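Side-chain contacts in GCN5-related N-acetyltransferase (Brucella melitensis biovar Abortus, PDB 4J3G), which probably transfers an acetyl group from acetyl-coenzyme A to an amino group of its substrate: residues Ile128-Ala131 and Arg132-Val136; Tyr41-Ala44 and Val45-Leu49; Ala152-Ser156 and Gln157-Glu161. One frame throughout, in Å; residues are numbered along the deposited sequence. Where two conformers were deposited one is given.

Contact 1: residues Ile128-Ala131 and Arg132-Val136; sequences IEEA and RERKV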
ATOM      1  N   ILE A 128      12.549 -11.513 -10.545  1.00 17.31           N
ATOM      2  CA  ILE A 128      12.009 -10.851 -11.701  1.00 18.03           C
ATOM      3  C   ILE A 128      11.623 -11.885 -12.779  1.00 18.23           C
ATOM      4  O   ILE A 128      10.579 -11.777 -13.405  1.00 17.39           O
ATOM      5  CB  ILE A 128      13.032  -9.841 -12.322  1.00 18.11           C
ATOM      6  CG1 ILE A 128      13.153  -8.594 -11.444  1.00 17.88           C
ATOM      7  CG2 ILE A 128      12.636  -9.438 -13.714  1.00 19.71           C
ATOM      8  CD1 ILE A 128      14.315  -7.670 -11.825  1.00 17.87           C
ATOM      9  N   GLU A 129      12.479 -12.860 -13.020  1.00 19.62           N
ATOM     10  CA  GLU A 129      12.143 -13.866 -14.051  1.00 20.94           C
ATOM     11  C   GLU A 129      10.919 -14.680 -13.655  1.00 20.94           C
ATOM     12  O   GLU A 129      10.078 -14.988 -14.514  1.00 20.93           O
ATOM     13  CB  GLU A 129      13.315 -14.826 -14.308  1.00 22.67           C
ATOM     14  CG  GLU A 129      14.579 -14.136 -14.809  1.00 25.32           C
ATOM     15  CD  GLU A 129      14.377 -13.346 -16.096  1.00 28.71           C
ATOM     16  OE1 GLU A 129      13.511 -13.729 -16.932  1.00 29.38           O
ATOM     17  OE2 GLU A 129      15.053 -12.302 -16.261  1.00 35.23           O
ATOM     18  N   GLU A 130      10.838 -15.056 -12.379  1.00 20.51           N
ATOM     19  CA  GLU A 130       9.638 -15.759 -11.845  1.00 22.12           C
ATOM     20  C   GLU A 130       8.388 -14.918 -11.997  1.00 20.00           C
ATOM     21  O   GLU A 130       7.342 -15.409 -12.423  1.00 20.75           O
ATOM     22  CB  GLU A 130       9.806 -16.114 -10.396  1.00 25.41           C
ATOM     23  CG  GLU A 130      10.670 -17.318 -10.131  1.00 32.27           C
ATOM     24  CD  GLU A 130       9.911 -18.638 -10.240  1.00 36.58           C
ATOM     25  OE1 GLU A 130       8.699 -18.643 -10.628  1.00 38.00           O
ATOM     26  OE2 GLU A 130      10.545 -19.664  -9.922  1.00 41.81           O
ATOM     27  N   ALA A 131       8.499 -13.627 -11.707  1.00 18.57           N
ATOM     28  CA  ALA A 131       7.375 -12.733 -11.870  1.00 17.61           C
ATOM     29  C   ALA A 131       6.923 -12.670 -13.326  1.00 18.51           C
ATOM     30  O   ALA A 131       5.722 -12.694 -13.620  1.00 17.95           O
ATOM     31  CB  ALA A 131       7.742 -11.336 -11.359  1.00 17.60           C
ATOM     32  N   ARG A 132       7.888 -12.537 -14.224  1.00 18.99           N
ATOM     33  CA  ARG A 132       7.635 -12.498 -15.669  1.00 21.80           C
ATOM     34  C   ARG A 132       6.861 -13.745 -16.105  1.00 22.22           C
ATOM     35  O   ARG A 132       5.866 -13.667 -16.863  1.00 21.05           O
ATOM     36  CB  ARG A 132       8.982 -12.469 -16.398  1.00 26.01           C
ATOM     37  CG  ARG A 132       9.096 -11.585 -17.594  1.00 32.60           C
ATOM     38  CD  ARG A 132      10.589 -11.411 -17.967  1.00 37.19           C
ATOM     39  NE  ARG A 132      10.918  -9.989 -17.983  1.00 39.57           N
ATOM     40  CZ  ARG A 132      12.109  -9.460 -17.742  1.00 41.79           C
ATOM     41  NH1 ARG A 132      13.174 -10.220 -17.476  1.00 44.50           N
ATOM     42  NH2 ARG A 132      12.233  -8.136 -17.790  1.00 43.48           N
ATOM     43  N   GLU A 133       7.342 -14.896 -15.634  1.00 22.81           N
ATOM     44  CA  GLU A 133       6.773 -16.183 -15.969  1.00 25.76           C
ATOM     45  C   GLU A 133       5.345 -16.272 -15.493  1.00 24.39           C
ATOM     46  O   GLU A 133       4.515 -16.850 -16.161  1.00 23.19           O
ATOM     47  CB  GLU A 133       7.552 -17.265 -15.266  1.00 29.75           C
ATOM     48  CG  GLU A 133       7.314 -18.649 -15.806  1.00 33.67           C
ATOM     49  CD  GLU A 133       8.506 -19.539 -15.549  1.00 39.11           C
ATOM     50  OE1 GLU A 133       9.367 -19.663 -16.457  1.00 42.22           O
ATOM     51  OE2 GLU A 133       8.621 -20.060 -14.418  1.00 42.66           O
ATOM     52  N   ARG A 134       5.096 -15.693 -14.317  1.00 22.10           N
ATOM     53  CA  ARG A 134       3.806 -15.734 -13.650  1.00 22.51           C
ATOM     54  C   ARG A 134       2.884 -14.585 -14.072  1.00 22.65           C
ATOM     55  O   ARG A 134       1.792 -14.462 -13.542  1.00 22.85           O
ATOM     56  CB  ARG A 134       3.995 -15.781 -12.111  1.00 23.99           C
ATOM     57  CG  ARG A 134       4.532 -17.107 -11.632  1.00 24.50           C
ATOM     58  CD  ARG A 134       4.963 -17.115 -10.181  1.00 26.11           C
ATOM     59  NE  ARG A 134       5.844 -18.257  -9.920  1.00 25.81           N
ATOM     60  CZ  ARG A 134       5.690 -19.148  -8.947  1.00 26.94           C
ATOM     61  NH1 ARG A 134       4.679 -19.081  -8.068  1.00 26.25           N
ATOM     62  NH2 ARG A 134       6.582 -20.126  -8.836  1.00 29.34           N
ATOM     63  N   LYS A 135       3.303 -13.800 -15.075  1.00 20.83           N
ATOM     64  CA  LYS A 135       2.469 -12.751 -15.709  1.00 21.77           C
ATOM     65  C   LYS A 135       2.155 -11.600 -14.787  1.00 19.06           C
ATOM     66  O   LYS A 135       1.148 -10.911 -14.979  1.00 20.06           O
ATOM     67  CB  LYS A 135       1.135 -13.288 -16.269  1.00 24.28           C
ATOM     68  CG  LYS A 135       1.220 -14.556 -17.101  1.00 27.31           C
ATOM     69  CD  LYS A 135       2.267 -14.473 -18.194  1.00 30.59           C
ATOM     70  CE  LYS A 135       1.752 -13.791 -19.434  1.00 33.90           C
ATOM     71  NZ  LYS A 135       2.792 -13.903 -20.494  1.00 35.44           N
ATOM     72  N   VAL A 136       3.042 -11.323 -13.844  1.00 17.40           N
ATOM     73  CA  VAL A 136       3.015 -10.030 -13.135  1.00 16.12           C
ATOM     74  C   VAL A 136       3.233  -8.914 -14.133  1.00 15.85           C
ATOM     75  O   VAL A 136       4.074  -9.031 -15.004  1.00 16.72           O
ATOM     76  CB  VAL A 136       4.083  -9.958 -12.042  1.00 15.14           C
ATOM     77  CG1 VAL A 136       4.081  -8.589 -11.356  1.00 14.81           C
ATOM     78  CG2 VAL A 136       3.883 -11.091 -11.017  1.00 15.38           C
TER

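Contact 2: residues Tyr41-Ala44 and Val45-Leu49; sequences YNDA and VENTL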
ATOM      1  N   TYR A  41      15.054 -12.794   8.793  1.00 17.42           N
ATOM      2  CA  TYR A  41      13.981 -11.856   9.032  1.00 15.81           C
ATOM      3  C   TYR A  41      14.118 -11.124  10.381  1.00 15.47           C
ATOM      4  O   TYR A  41      14.096  -9.884  10.431  1.00 14.68           O
ATOM      5  CB  TYR A  41      12.679 -12.556   8.977  1.00 16.40           C
ATOM      6  CG  TYR A  41      11.495 -11.657   9.260  1.00 16.52           C
ATOM      7  CD1 TYR A  41      10.918 -10.912   8.262  1.00 17.36           C
ATOM      8  CD2 TYR A  41      10.982 -11.538  10.541  1.00 16.15           C
ATOM      9  CE1 TYR A  41       9.819 -10.079   8.526  1.00 17.49           C
ATOM     10  CE2 TYR A  41       9.886 -10.715  10.810  1.00 16.19           C
ATOM     11  CZ  TYR A  41       9.313  -9.996   9.788  1.00 17.95           C
ATOM     12  OH  TYR A  41       8.285  -9.113  10.082  1.00 19.23           O
ATOM     13  N   ASN A  42      14.311 -11.858  11.485  1.00 14.28           N
ATOM     14  CA  ASN A  42      14.507 -11.177  12.773  1.00 14.83           C
ATOM     15  C   ASN A  42      15.765 -10.274  12.850  1.00 15.38           C
ATOM     16  O   ASN A  42      15.747  -9.244  13.532  1.00 14.55           O
ATOM     17  CB  ASN A  42      14.515 -12.184  13.931  1.00 15.00           C
ATOM     18  CG  ASN A  42      13.117 -12.614  14.380  1.00 14.98           C
ATOM     19  OD1 ASN A  42      12.108 -11.906  14.206  1.00 14.45           O
ATOM     20  ND2 ASN A  42      13.071 -13.756  15.036  1.00 15.40           N
ATOM     21  N   ASP A  43      16.826 -10.670  12.154  1.00 16.73           N
ATOM     22  CA  ASP A  43      18.027  -9.850  12.022  1.00 19.86           C
ATOM     23  C   ASP A  43      17.660  -8.518  11.374  1.00 18.91           C
ATOM     24  O   ASP A  43      18.004  -7.483  11.913  1.00 18.94           O
ATOM     25  CB  ASP A  43      19.077 -10.566  11.177  1.00 22.87           C
ATOM     26  CG  ASP A  43      20.519 -10.054  11.430  1.00 27.97           C
ATOM     27  OD1 ASP A  43      20.758  -8.864  11.748  1.00 32.58           O
ATOM     28  OD2 ASP A  43      21.430 -10.899  11.335  1.00 36.34           O
ATOM     29  N   ALA A  44      16.923  -8.577  10.261  1.00 18.22           N
ATOM     30  CA  ALA A  44      16.442  -7.331   9.577  1.00 17.93           C
ATOM     31  C   ALA A  44      15.551  -6.481  10.494  1.00 17.83           C
ATOM     32  O   ALA A  44      15.674  -5.228  10.529  1.00 18.56           O
ATOM     33  CB  ALA A  44      15.725  -7.654   8.298  1.00 18.96           C
ATOM     34  N   VAL A  45      14.665  -7.137  11.236  1.00 15.73           N
ATOM     35  CA  VAL A  45      13.787  -6.430  12.182  1.00 16.05           C
ATOM     36  C   VAL A  45      14.578  -5.679  13.269  1.00 17.08           C
ATOM     37  O   VAL A  45      14.276  -4.509  13.608  1.00 16.33           O
ATOM     38  CB  VAL A  45      12.804  -7.416  12.822  1.00 15.65           C
ATOM     39  CG1 VAL A  45      12.040  -6.770  13.956  1.00 16.26           C
ATOM     40  CG2 VAL A  45      11.857  -7.921  11.761  1.00 16.24           C
ATOM     41  N   GLU A  46      15.595  -6.353  13.798  1.00 18.39           N
ATOM     42  CA  GLU A  46      16.382  -5.832  14.920  1.00 19.85           C
ATOM     43  C   GLU A  46      17.399  -4.797  14.530  1.00 20.24           C
ATOM     44  O   GLU A  46      17.619  -3.851  15.287  1.00 20.03           O
ATOM     45  CB  GLU A  46      17.156  -6.983  15.568  1.00 21.32           C
ATOM     46  CG  GLU A  46      16.271  -7.974  16.267  1.00 22.81           C
ATOM     47  CD  GLU A  46      17.005  -9.274  16.624  1.00 24.79           C
ATOM     48  OE1 GLU A  46      18.262  -9.301  16.712  1.00 24.93           O
ATOM     49  OE2 GLU A  46      16.302 -10.277  16.785  1.00 27.53           O
ATOM     50  N   ASN A  47      18.027  -4.981  13.364  1.00 20.91           N
ATOM     51  CA  ASN A  47      19.312  -4.329  13.046  1.00 22.72           C
ATOM     52  C   ASN A  47      19.313  -3.439  11.802  1.00 23.79           C
ATOM     53  O   ASN A  47      20.374  -3.003  11.371  1.00 25.03           O
ATOM     54  CB  ASN A  47      20.395  -5.380  12.855  1.00 23.73           C
ATOM     55  CG  ASN A  47      20.673  -6.131  14.123  1.00 24.85           C
ATOM     56  OD1 ASN A  47      20.702  -5.544  15.188  1.00 28.42           O
ATOM     57  ND2 ASN A  47      20.808  -7.427  14.024  1.00 26.23           N
ATOM     58  N   THR A  48      18.156  -3.223  11.188  1.00 22.38           N
ATOM     59  CA  THR A  48      18.136  -2.466   9.916  1.00 20.22           C
ATOM     60  C   THR A  48      16.875  -1.659   9.747  1.00 19.62           C
ATOM     61  O   THR A  48      15.861  -1.882  10.421  1.00 17.64           O
ATOM     62  CB  THR A  48      18.244  -3.411   8.683  1.00 20.60           C
ATOM     63  OG1 THR A  48      16.970  -3.995   8.405  1.00 18.46           O
ATOM     64  CG2 THR A  48      19.268  -4.524   8.904  1.00 21.91           C
ATOM     65  N   LEU A  49      16.906  -0.797   8.730  1.00 19.08           N
ATOM     66  CA  LEU A  49      15.692  -0.098   8.270  1.00 20.55           C
ATOM     67  C   LEU A  49      15.067  -0.703   6.996  1.00 19.40           C
ATOM     68  O   LEU A  49      14.294  -0.048   6.292  1.00 19.86           O
ATOM     69  CB  LEU A  49      16.007   1.374   8.060  1.00 21.22           C
ATOM     70  CG  LEU A  49      16.680   2.075   9.218  1.00 23.13           C
ATOM     71  CD1 LEU A  49      17.132   3.464   8.787  1.00 25.20           C
ATOM     72  CD2 LEU A  49      15.731   2.122  10.417  1.00 25.59           C
TER

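Contact 3: residues Ala152-Ser156 and Gln157-Glu161; sequences ALHRS and QGFEE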
ATOM      1  N   ALA A 152      20.338   1.730  -5.960  1.00 14.81           N
ATOM      2  CA  ALA A 152      21.231   1.463  -7.114  1.00 15.39           C
ATOM      3  C   ALA A 152      21.104  -0.020  -7.569  1.00 15.66           C
ATOM      4  O   ALA A 152      21.156  -0.327  -8.767  1.00 15.82           O
ATOM      5  CB  ALA A 152      22.664   1.796  -6.733  1.00 16.08           C
ATOM      6  N   LEU A 153      20.967  -0.924  -6.598  1.00 16.23           N
ATOM      7  CA  LEU A 153      20.808  -2.343  -6.895  1.00 16.96           C
ATOM      8  C   LEU A 153      19.539  -2.555  -7.738  1.00 16.11           C
ATOM      9  O   LEU A 153      19.570  -3.204  -8.786  1.00 15.53           O
ATOM     10  CB  LEU A 153      20.804  -3.161  -5.577  1.00 18.89           C
ATOM     11  CG  LEU A 153      20.708  -4.693  -5.549  1.00 20.49           C
ATOM     12  CD1 LEU A 153      21.289  -5.271  -4.248  1.00 22.31           C
ATOM     13  CD2 LEU A 153      19.273  -5.123  -5.687  1.00 21.82           C
ATOM     14  N   HIS A 154      18.413  -2.015  -7.269  1.00 15.30           N
ATOM     15  CA  HIS A 154      17.169  -2.108  -8.025  1.00 15.56           C
ATOM     16  C   HIS A 154      17.283  -1.405  -9.370  1.00 15.66           C
ATOM     17  O   HIS A 154      16.867  -1.931 -10.362  1.00 15.44           O
ATOM     18  CB  HIS A 154      15.990  -1.557  -7.216  1.00 15.43           C
ATOM     19  CG  HIS A 154      15.534  -2.466  -6.110  1.00 15.69           C
ATOM     20  ND1 HIS A 154      16.240  -2.626  -4.942  1.00 16.28           N
ATOM     21  CD2 HIS A 154      14.405  -3.203  -5.974  1.00 15.80           C
ATOM     22  CE1 HIS A 154      15.594  -3.469  -4.150  1.00 16.43           C
ATOM     23  NE2 HIS A 154      14.467  -3.814  -4.742  1.00 15.79           N
ATOM     24  N   ARG A 155      17.883  -0.223  -9.400  1.00 15.75           N
ATOM     25  CA  ARG A 155      18.051   0.486 -10.655  1.00 17.97           C
ATOM     26  C   ARG A 155      18.838  -0.323 -11.691  1.00 17.72           C
ATOM     27  O   ARG A 155      18.539  -0.269 -12.856  1.00 17.80           O
ATOM     28  CB  ARG A 155      18.715   1.842 -10.436  1.00 20.01           C
ATOM     29  CG  ARG A 155      18.720   2.687 -11.684  1.00 23.03           C
ATOM     30  CD  ARG A 155      18.552   4.179 -11.439  1.00 26.62           C
ATOM     31  NE  ARG A 155      19.237   4.731 -10.258  1.00 27.26           N
ATOM     32  CZ  ARG A 155      18.723   5.678  -9.456  1.00 30.55           C
ATOM     33  NH1 ARG A 155      17.473   6.122  -9.620  1.00 31.86           N
ATOM     34  NH2 ARG A 155      19.435   6.144  -8.428  1.00 31.86           N
ATOM     35  N   SER A 156      19.818  -1.081 -11.218  1.00 17.93           N
ATOM     36  CA  SER A 156      20.631  -1.934 -12.089  1.00 19.35           C
ATOM     37  C   SER A 156      19.831  -3.005 -12.795  1.00 19.53           C
ATOM     38  O   SER A 156      20.240  -3.525 -13.857  1.00 19.93           O
ATOM     39  CB  SER A 156      21.843  -2.555 -11.326  1.00 19.66           C
ATOM     40  OG  SER A 156      21.479  -3.691 -10.499  1.00 19.48           O
ATOM     41  N   GLN A 157      18.673  -3.330 -12.238  1.00 19.56           N
ATOM     42  CA  GLN A 157      17.803  -4.324 -12.816  1.00 20.04           C
ATOM     43  C   GLN A 157      16.618  -3.697 -13.562  1.00 19.21           C
ATOM     44  O   GLN A 157      15.698  -4.403 -13.940  1.00 20.85           O
ATOM     45  CB  GLN A 157      17.257  -5.226 -11.692  1.00 21.42           C
ATOM     46  CG  GLN A 157      18.316  -6.013 -10.957  1.00 23.99           C
ATOM     47  CD  GLN A 157      19.055  -6.876 -11.924  1.00 27.17           C
ATOM     48  OE1 GLN A 157      18.442  -7.663 -12.641  1.00 30.51           O
ATOM     49  NE2 GLN A 157      20.360  -6.702 -12.008  1.00 31.33           N
ATOM     50  N   GLY A 158      16.627  -2.396 -13.782  1.00 17.81           N
ATOM     51  CA  GLY A 158      15.648  -1.784 -14.636  1.00 17.38           C
ATOM     52  C   GLY A 158      14.500  -1.143 -13.911  1.00 16.72           C
ATOM     53  O   GLY A 158      13.588  -0.664 -14.540  1.00 17.26           O
ATOM     54  N   PHE A 159      14.563  -1.091 -12.572  1.00 15.95           N
ATOM     55  CA  PHE A 159      13.599  -0.333 -11.805  1.00 14.93           C
ATOM     56  C   PHE A 159      13.860   1.179 -11.984  1.00 16.36           C
ATOM     57  O   PHE A 159      15.014   1.585 -12.124  1.00 14.27           O
ATOM     58  CB  PHE A 159      13.689  -0.671 -10.330  1.00 14.36           C
ATOM     59  CG  PHE A 159      13.063  -1.983  -9.971  1.00 13.97           C
ATOM     60  CD1 PHE A 159      13.682  -3.193 -10.297  1.00 14.27           C
ATOM     61  CD2 PHE A 159      11.850  -2.023  -9.310  1.00 13.17           C
ATOM     62  CE1 PHE A 159      13.067  -4.417  -9.980  1.00 13.72           C
ATOM     63  CE2 PHE A 159      11.269  -3.236  -8.957  1.00 12.65           C
ATOM     64  CZ  PHE A 159      11.868  -4.428  -9.323  1.00 13.17           C
ATOM     65  N   GLU A 160      12.782   1.975 -12.002  1.00 16.38           N
ATOM     66  CA  GLU A 160      12.852   3.446 -12.056  0.50 17.87           C
ATOM     67  C   GLU A 160      12.217   4.020 -10.811  1.00 17.27           C
ATOM     68  O   GLU A 160      11.302   3.406 -10.242  1.00 17.04           O
ATOM     69  CB  GLU A 160      12.141   4.011 -13.309  0.50 19.36           C
ATOM     70  CG  GLU A 160      12.682   3.479 -14.646  0.50 21.49           C
ATOM     71  CD  GLU A 160      12.436   4.418 -15.844  0.50 23.96           C
ATOM     72  OE1 GLU A 160      11.420   5.169 -15.875  0.50 25.63           O
ATOM     73  OE2 GLU A 160      13.274   4.411 -16.771  0.50 27.36           O
ATOM     74  N   GLU A 161      12.669   5.205 -10.397  1.00 17.76           N
ATOM     75  CA  GLU A 161      12.046   5.862  -9.248  1.00 17.59           C
ATOM     76  C   GLU A 161      10.685   6.437  -9.599  1.00 17.24           C
ATOM     77  O   GLU A 161      10.490   7.033 -10.651  1.00 19.15           O
ATOM     78  CB  GLU A 161      12.912   6.983  -8.682  1.00 19.30           C
ATOM     79  CG  GLU A 161      14.261   6.537  -8.242  1.00 21.18           C
ATOM     80  CD  GLU A 161      14.972   7.573  -7.394  1.00 24.88           C
ATOM     81  OE1 GLU A 161      14.441   8.737  -7.210  1.00 26.16           O
ATOM     82  OE2 GLU A 161      16.046   7.200  -6.891  1.00 25.21           O
TER
HETATM   83  O   HOH W   1      14.876   6.215 -11.753  1.00 30.01           O

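Contact 1: residues Ile128-Ala131 and Arg132-Val136
One face of the Arg132 guanidinium takes the methyl CG2 of Ile128, 3.8 Å above the plane and displaced toward the rim, while the Glu129 carboxylate stands at the edge. The salt bridge there runs from Arg132 NH1 to Glu129 OE2 at 3.1 Å, with the two flat groups 51° apart. Arg132 runs back along the helix and bends at chi3 (-124°), while a bend at chi2 of Glu129 helps bring the carboxylate to it.

Arg134, two residues further on, grips Glu130 side-on. Its NE and NH2 lie 3.0 and 3.1 Å from the single oxygen OE1 of Glu130, both reaching it from the same face of the carboxylate, whose plane is turned 63° from the guanidinium. Arg134 NH1 donates to the carbonyl of Gly73, so the guanidinium also ties the helix end to another part of the chain. Glu133 OE2 stays 4.0 Å from Glu130 OE1, a like-charged approach that Arg134 would be expected to ease.

On the inner side Ala131 CB packs against Val136 CG2 at 3.9 Å. The backbone accounts for this fold-back: Val136 N bonds to Ala131 O and Lys135 N to Arg132 O, with positive phi at Lys135, the Schellman motif that ends helix 119-133 within its beta-alpha-beta unit.

Contact 2: residues Tyr41-Ala44 and Val45-Leu49
Tyr41 and Val45, Asp43 and Asn47, and Ala44 and Thr48 meet one turn apart in a local, intrahelical contact at the C-terminal end of helix 34-47, where the chain leaves helical geometry at Thr48. The backbone evidence is a run of i to i+4 bonds: the amides of Val45, Glu46 and Asn47 bond to the carbonyls of Tyr41, Asn42 and Asp43, and the next, from Thr48 N to Ala44 O, is weak.

At the apolar start of the contact, Val45 CG2 lies over one face of the Tyr41 ring. It stands 3.9 Å from the ring centroid, a CH-pi contact over the face but shifted toward the rim, with Tyr41 CE2 its nearest ring atom at 3.5 Å. Tyr41 CG is anti to its own nitrogen, which swings the ring alongside the next turn. Arg62 makes a cation-pi contact with this ring, and the hydroxyl is hydrogen-bonded to Asn53.

Asp43 and Asn47 form the polar pair. Asn47 ND2 donates to Asp43 OD1 at 2.7 Å, nearly straight at 170° and within the amide plane of Asn47, yet it meets the oxygen from above the carboxylate, the two planes being 76° apart. The other oxygen, OD2, is bonded to Ser112, so the carboxylate is held at both ends.

Thr48 OG1 sits between its backbone N and carbonyl carbon (chi1 80°), a rotation that brings the hydroxyl to Ala44 O at 2.8 Å. The same hydroxyl is also hydrogen-bonded to Ala50 N, linking the last turn to the loop beyond. The whole forms the C-terminal end of the first helix of a GNAT domain, where a threonine hydroxyl supplements the weakening amide bond to the last-turn carbonyl.

Contact 3: residues Ala152-Ser156 and Gln157-Glu161
His154 turns the edge of its imidazole toward the ring face of Phe159, which lies five residues on. The planes stand at 82° with centroids 5.2 Å apart, and His154 CD2 sits 4.1 Å above the centre of the phenyl ring, so the pair is T-shaped. At the base of the pair His154 CB lies 4.0 Å from Phe159 CB. In both residues CG lies anti to the carbonyl carbon, beside the backbone N, and this sets the two rings near each other. The imidazole is also held through ND1, bonded to the carbonyl of Ser150.

This stack spans the link from helix 148-156 to strand 160-171, an outermost strand of the chain's mixed GNAT sheet. His154 O accepts Gln157 N and, weakly, Phe159 N, while Gly158 N bonds to Arg155 O at 3.0 Å. Gly158 has positive phi, and a side chain there would press on the preceding carbonyl oxygen.

Across the turn, Arg155 and Glu161 converge with their flat ends only 26° apart. The pair forms a salt bridge from Arg155 NH1 to Glu161 OE2, 3.3 Å, the nitrogen coming from above the carboxylate plane. Bends at chi2 and chi3 (38°) carry the guanidinium there. A water bonds to Glu161 N at 2.8 Å and more weakly to Arg155 NH1, adding a second bridge between the helix and the start of the strand. Ser156 OG, by contrast, folds back onto Leu153 O at 2.6 Å.

Along the chain the order is contact 2, contact 1, contact 3, and all lie within one GNAT domain, each at the C-terminal end of a different helix: 34-47, 119-133 and 148-156. Contacts 1 and 3 are neighbours, with centres about 17 Å apart, and they touch through Ile128 CD1, which packs on Gln157 CB at 3.8 Å and on Phe159 CE1 at 3.9 Å. Strand 138-144 connects their helices in sequence, and its Leu139 meets side chains of both contacts. Contact 2 stands apart, across the chain's centre from contact 1 (centres about 27 Å apart) and about 23 Å from contact 3, so two helix ends are joined directly while the third is separate.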